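PDB 4AIV: probable nitrite reductase [nad(p)h] small subunit NIRD from Mycobacterium tuberculosis, which is probably the Rieske-like small subunit that associates with NirB and is required for the NADH-dependent reduction of nitrite to ammonium. Local coordinates for residues Val9-Ala13 against Val27-Asp31; Pro99-Ala103 against Val113-Ala117. Residue numbers count along the deposited sequence, not the author numbering.

Contact 1: Val9-Ala13 against Val27-Asp31; sequences VWTTA and VLLDD
Two outermost strands of an antiparallel sheet can still meet when the sheet curls, and V9-A13 against V27-D31 is a worked case. V9-A13 is extended throughout its first four residues; V27 and L28 are extended too, after which the chain turns at D30 (phi/psi -58/-31). The touching parts run roughly antiparallel, 149° apart, with T11 opposite L29 (T11 CA to L29 CA 5.7 Å) and A13 opposite V27 (A13 CA to V27 CA 6.5 Å), without a beta bridge. The polar link combines the T11 hydroxyl, the D30 carboxylate, backbone atoms and one water. D30 N gives a weak hydrogen bond to T11 OG1 (3.3 Å, 127°), and the water accepts from T11 OG1 (2.6 Å) while donating to V9 O (2.8 Å) and D30 OD1 (2.7 Å). Van der Waals packing fills the remainder: T11, in the m rotamer, sets CG2 3.6 Å from L28 O and CB 3.8 Å from L29 CD2; V9 CG1 (t) lies 3.5 Å from D30 OD1; A13 CB makes an apolar contact with V27 CG2 at 4.1 Å. Such closure of the two sheet edges fits the small Rieske-like beta barrel. D30 also forms a salt bridge with R115 of strand 110-117, which pairs with strand 7-15, while strand 34-39 flanks V27.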
loop_
_atom_site.group_PDB
_atom_site.type_symbol
_atom_site.label_atom_id
_atom_site.label_comp_id
_atom_site.label_asym_id
_atom_site.label_seq_id
_atom_site.Cartn_x
_atom_site.Cartn_y
_atom_site.Cartn_z
ATOM N N VAL A 9 4.052 -12.733 8.706
ATOM C CA VAL A 9 5.491 -12.524 8.725
ATOM C C VAL A 9 5.770 -11.050 8.517
ATOM O O VAL A 9 5.587 -10.524 7.411
ATOM C CB VAL A 9 6.201 -13.355 7.661
ATOM C CG1 VAL A 9 7.713 -13.093 7.719
ATOM C CG2 VAL A 9 5.889 -14.832 7.864
ATOM N N TRP A 10 6.195 -10.385 9.591
ATOM C CA TRP A 10 6.318 -8.929 9.598
ATOM C C TRP A 10 7.675 -8.458 9.103
ATOM O O TRP A 10 8.720 -8.983 9.499
ATOM C CB TRP A 10 6.042 -8.358 11.004
ATOM C CG TRP A 10 4.619 -8.585 11.457
ATOM C CD1 TRP A 10 4.161 -9.595 12.253
ATOM C CD2 TRP A 10 3.479 -7.785 11.109
ATOM N NE1 TRP A 10 2.800 -9.464 12.441
ATOM C CE2 TRP A 10 2.353 -8.372 11.742
ATOM C CE3 TRP A 10 3.285 -6.638 10.332
ATOM C CZ2 TRP A 10 1.063 -7.839 11.617
ATOM C CZ3 TRP A 10 2.002 -6.110 10.206
ATOM C CH2 TRP A 10 0.911 -6.711 10.851
ATOM N N THR A 11 7.634 -7.460 8.227
ATOM C CA THR A 11 8.814 -6.722 7.819
ATOM C C THR A 11 8.697 -5.310 8.376
ATOM O O THR A 11 7.684 -4.636 8.179
ATOM C CB THR A 11 8.933 -6.656 6.279
ATOM O OG1 THR A 11 9.136 -7.975 5.757
ATOM C CG2 THR A 11 10.100 -5.768 5.857
ATOM N N THR A 12 9.732 -4.859 9.077
ATOM C CA THR A 12 9.748 -3.501 9.610
ATOM C C THR A 12 10.118 -2.523 8.503
ATOM O O THR A 12 11.191 -2.634 7.910
ATOM C CB THR A 12 10.743 -3.383 10.789
ATOM O OG1 THR A 12 10.280 -4.201 11.863
ATOM C CG2 THR A 12 10.861 -1.945 11.279
ATOM N N ALA A 13 9.218 -1.585 8.207
ATOM C CA ALA A 13 9.448 -0.613 7.140
ATOM C C ALA A 13 10.311 0.555 7.607
ATOM O O ALA A 13 11.405 0.787 7.085
ATOM C CB ALA A 13 8.104 -0.090 6.567
ATOM N N VAL A 27 8.457 -0.873 -0.341
ATOM C CA VAL A 27 9.025 -1.686 0.729
ATOM C C VAL A 27 9.200 -3.120 0.225
ATOM O O VAL A 27 8.326 -3.657 -0.456
ATOM C CB VAL A 27 8.103 -1.683 1.979
ATOM C CG1 VAL A 27 8.671 -2.568 3.089
ATOM C CG2 VAL A 27 7.895 -0.261 2.477
ATOM N N LEU A 28 10.326 -3.734 0.567
ATOM C CA LEU A 28 10.614 -5.107 0.166
ATOM C C LEU A 28 10.353 -6.055 1.337
ATOM O O LEU A 28 10.972 -5.930 2.392
ATOM C CB LEU A 28 12.080 -5.207 -0.285
ATOM C CG LEU A 28 12.633 -6.553 -0.762
ATOM C CD1 LEU A 28 12.009 -6.941 -2.086
ATOM C CD2 LEU A 28 14.174 -6.514 -0.884
ATOM N N LEU A 29 9.445 -7.010 1.163
ATOM C CA LEU A 29 9.148 -7.943 2.246
ATOM C C LEU A 29 10.142 -9.105 2.250
ATOM O O LEU A 29 10.939 -9.262 1.320
ATOM C CB LEU A 29 7.711 -8.458 2.163
ATOM C CG LEU A 29 6.601 -7.402 2.098
ATOM C CD1 LEU A 29 5.216 -8.075 2.098
ATOM C CD2 LEU A 29 6.736 -6.382 3.243
ATOM N N ASP A 30 10.085 -9.914 3.301
ATOM C CA ASP A 30 11.064 -10.975 3.523
ATOM C C ASP A 30 11.146 -11.971 2.357
ATOM O O ASP A 30 12.219 -12.513 2.074
ATOM C CB ASP A 30 10.724 -11.711 4.818
ATOM C CG ASP A 30 9.536 -12.620 4.659
ATOM O OD1 ASP A 30 8.410 -12.112 4.412
ATOM O OD2 ASP A 30 9.732 -13.849 4.752
ATOM N N ASP A 31 10.027 -12.194 1.665
ATOM C CA ASP A 31 10.003 -13.167 0.569
ATOM C C ASP A 31 10.218 -12.519 -0.800
ATOM O O ASP A 31 10.110 -13.179 -1.830
ATOM C CB ASP A 31 8.693 -13.961 0.573
ATOM C CG ASP A 31 7.518 -13.147 0.071
ATOM O OD1 ASP A 31 7.576 -11.896 0.138
ATOM O OD2 ASP A 31 6.525 -13.755 -0.381
HETATM O O HOH W 1 7.389 -9.884 5.423
#

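Contact 2: Pro99-Ala103 against Val113-Ala117; sequences PVYPA and VARVA
A hairpin need not be paired along its whole length, and P99-A103 against V113-A117 illustrates how two arms part. At V113 (phi/psi -131/134) the strands are in register: it forms an antiparallel non-hydrogen-bonded pair with A103, CA to CA 4.4 Å, both side chains on one face, A103 CB 4.4 Å from V113 CG2. V113 CG1 (t rotamer) packs at 3.7 Å on Y101 CB, and V113 CA makes a CA-H...O contact with P102 O at 3.3 Å. A114 N then donates to that same P102 O, 2.8 Å at 170°, the one backbone hydrogen bond between these segments. A114 CB rests 4.0 Å from P102 CB, whereas A114 O, 3.3 Å from Y101 CB, has no hydrogen-bond partner: P102, lacking an amide hydrogen, cannot supply one. R115 turns its CB away, but its CA lies 4.3 Å from Y101 CD2, at the edge of the ring, which the m rotamer carries alongside. V116 CG2 makes a last, loose touch on P102 CG at 4.4 Å, and by A117 the segments have separated. This is a splaying antiparallel beta hairpin, 100-105 with 110-117, within the antiparallel sheet of a Rieske-like domain.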
loop_
_atom_site.group_PDB
_atom_site.type_symbol
_atom_site.label_atom_id
_atom_site.label_comp_id
_atom_site.label_asym_id
_atom_site.label_seq_id
_atom_site.Cartn_x
_atom_site.Cartn_y
_atom_site.Cartn_z
ATOM N N PRO A 99 -2.737 -6.772 -4.601
ATOM C CA PRO A 99 -2.812 -7.378 -3.267
ATOM C C PRO A 99 -2.767 -6.320 -2.182
ATOM O O PRO A 99 -2.199 -5.239 -2.382
ATOM C CB PRO A 99 -1.541 -8.246 -3.196
ATOM C CG PRO A 99 -0.613 -7.645 -4.217
ATOM C CD PRO A 99 -1.525 -7.196 -5.329
ATOM N N VAL A 100 -3.368 -6.632 -1.040
ATOM C CA VAL A 100 -3.297 -5.763 0.122
ATOM C C VAL A 100 -2.570 -6.536 1.211
ATOM O O VAL A 100 -2.716 -7.753 1.316
ATOM C CB VAL A 100 -4.709 -5.285 0.588
ATOM C CG1 VAL A 100 -5.624 -6.480 0.887
ATOM C CG2 VAL A 100 -4.607 -4.360 1.801
ATOM N N TYR A 101 -1.744 -5.841 1.985
ATOM C CA TYR A 101 -0.926 -6.486 3.004
ATOM C C TYR A 101 -1.258 -5.858 4.348
ATOM O O TYR A 101 -1.410 -4.637 4.438
ATOM C CB TYR A 101 0.574 -6.305 2.701
ATOM C CG TYR A 101 1.013 -6.933 1.396
ATOM C CD1 TYR A 101 0.827 -6.269 0.185
ATOM C CD2 TYR A 101 1.592 -8.197 1.371
ATOM C CE1 TYR A 101 1.228 -6.844 -1.020
ATOM C CE2 TYR A 101 1.994 -8.781 0.171
ATOM C CZ TYR A 101 1.803 -8.104 -1.016
ATOM O OH TYR A 101 2.195 -8.689 -2.203
ATOM N N PRO A 102 -1.370 -6.685 5.396
ATOM C CA PRO A 102 -1.566 -6.101 6.731
ATOM C C PRO A 102 -0.441 -5.117 7.049
ATOM O O PRO A 102 0.734 -5.368 6.751
ATOM C CB PRO A 102 -1.494 -7.311 7.667
ATOM C CG PRO A 102 -1.872 -8.497 6.788
ATOM C CD PRO A 102 -1.308 -8.160 5.418
ATOM N N ALA A 103 -0.813 -3.980 7.619
ATOM C CA ALA A 103 0.149 -2.948 7.959
ATOM C C ALA A 103 -0.230 -2.364 9.310
ATOM O O ALA A 103 -1.402 -2.087 9.580
ATOM C CB ALA A 103 0.174 -1.871 6.888
ATOM N N VAL A 113 4.885 -4.156 7.922
ATOM C CA VAL A 113 4.016 -4.718 6.907
ATOM C C VAL A 113 4.175 -6.227 6.919
ATOM O O VAL A 113 5.301 -6.740 6.951
ATOM C CB VAL A 113 4.380 -4.194 5.495
ATOM C CG1 VAL A 113 3.476 -4.835 4.444
ATOM C CG2 VAL A 113 4.290 -2.676 5.441
ATOM N N ALA A 114 3.057 -6.943 6.892
ATOM C CA ALA A 114 3.113 -8.396 6.931
ATOM C C ALA A 114 2.789 -9.004 5.580
ATOM O O ALA A 114 2.094 -8.410 4.758
ATOM C CB ALA A 114 2.145 -8.940 7.980
ATOM N N ARG A 115 3.315 -10.193 5.344
ATOM C CA ARG A 115 2.751 -11.047 4.318
ATOM C C ARG A 115 2.210 -12.244 5.071
ATOM O O ARG A 115 2.724 -12.610 6.134
ATOM C CB ARG A 115 3.796 -11.483 3.291
ATOM C CG ARG A 115 4.885 -12.343 3.879
ATOM C CD ARG A 115 5.553 -13.211 2.839
ATOM N NE ARG A 115 6.671 -13.921 3.442
ATOM C CZ ARG A 115 6.753 -15.242 3.576
ATOM N NH1 ARG A 115 5.784 -16.027 3.123
ATOM N NH2 ARG A 115 7.824 -15.775 4.155
ATOM N N VAL A 116 1.162 -12.849 4.535
ATOM C CA VAL A 116 0.537 -13.977 5.194
ATOM C C VAL A 116 1.114 -15.262 4.631
ATOM O O VAL A 116 1.131 -15.463 3.413
ATOM C CB VAL A 116 -0.999 -13.950 5.021
ATOM C CG1 VAL A 116 -1.623 -15.217 5.583
ATOM C CG2 VAL A 116 -1.580 -12.717 5.688
ATOM N N ALA A 117 1.620 -16.116 5.515
ATOM C CA ALA A 117 2.145 -17.410 5.104
ATOM C C ALA A 117 1.378 -18.540 5.787
ATOM O O ALA A 117 0.593 -18.302 6.711
ATOM C CB ALA A 117 3.639 -17.505 5.409
#

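In the fold
Contact 1 lies at the surface and contact 2 is partly buried, yet each joins strands of the same six-stranded sheet. Contact 2 holds sequential, neighbouring strands by a short run of backbone pairing, one bridge and one hydrogen bond, and by apolar packing; contact 1 brings together strands at opposite ends of the strand order, and relies on a hydroxyl, a carboxylate and water. Their centres are 9 Å apart, and strand 110-117 pairs with 7-15, with a probable hydrogen bond from T11 N to V113 O (2.8 Å) among its links. The clearest tie is R115, whose NE forms a salt bridge with D30 OD1 at 2.7 Å, so a charge from the hairpin reaches across to the turn after strand 25-28.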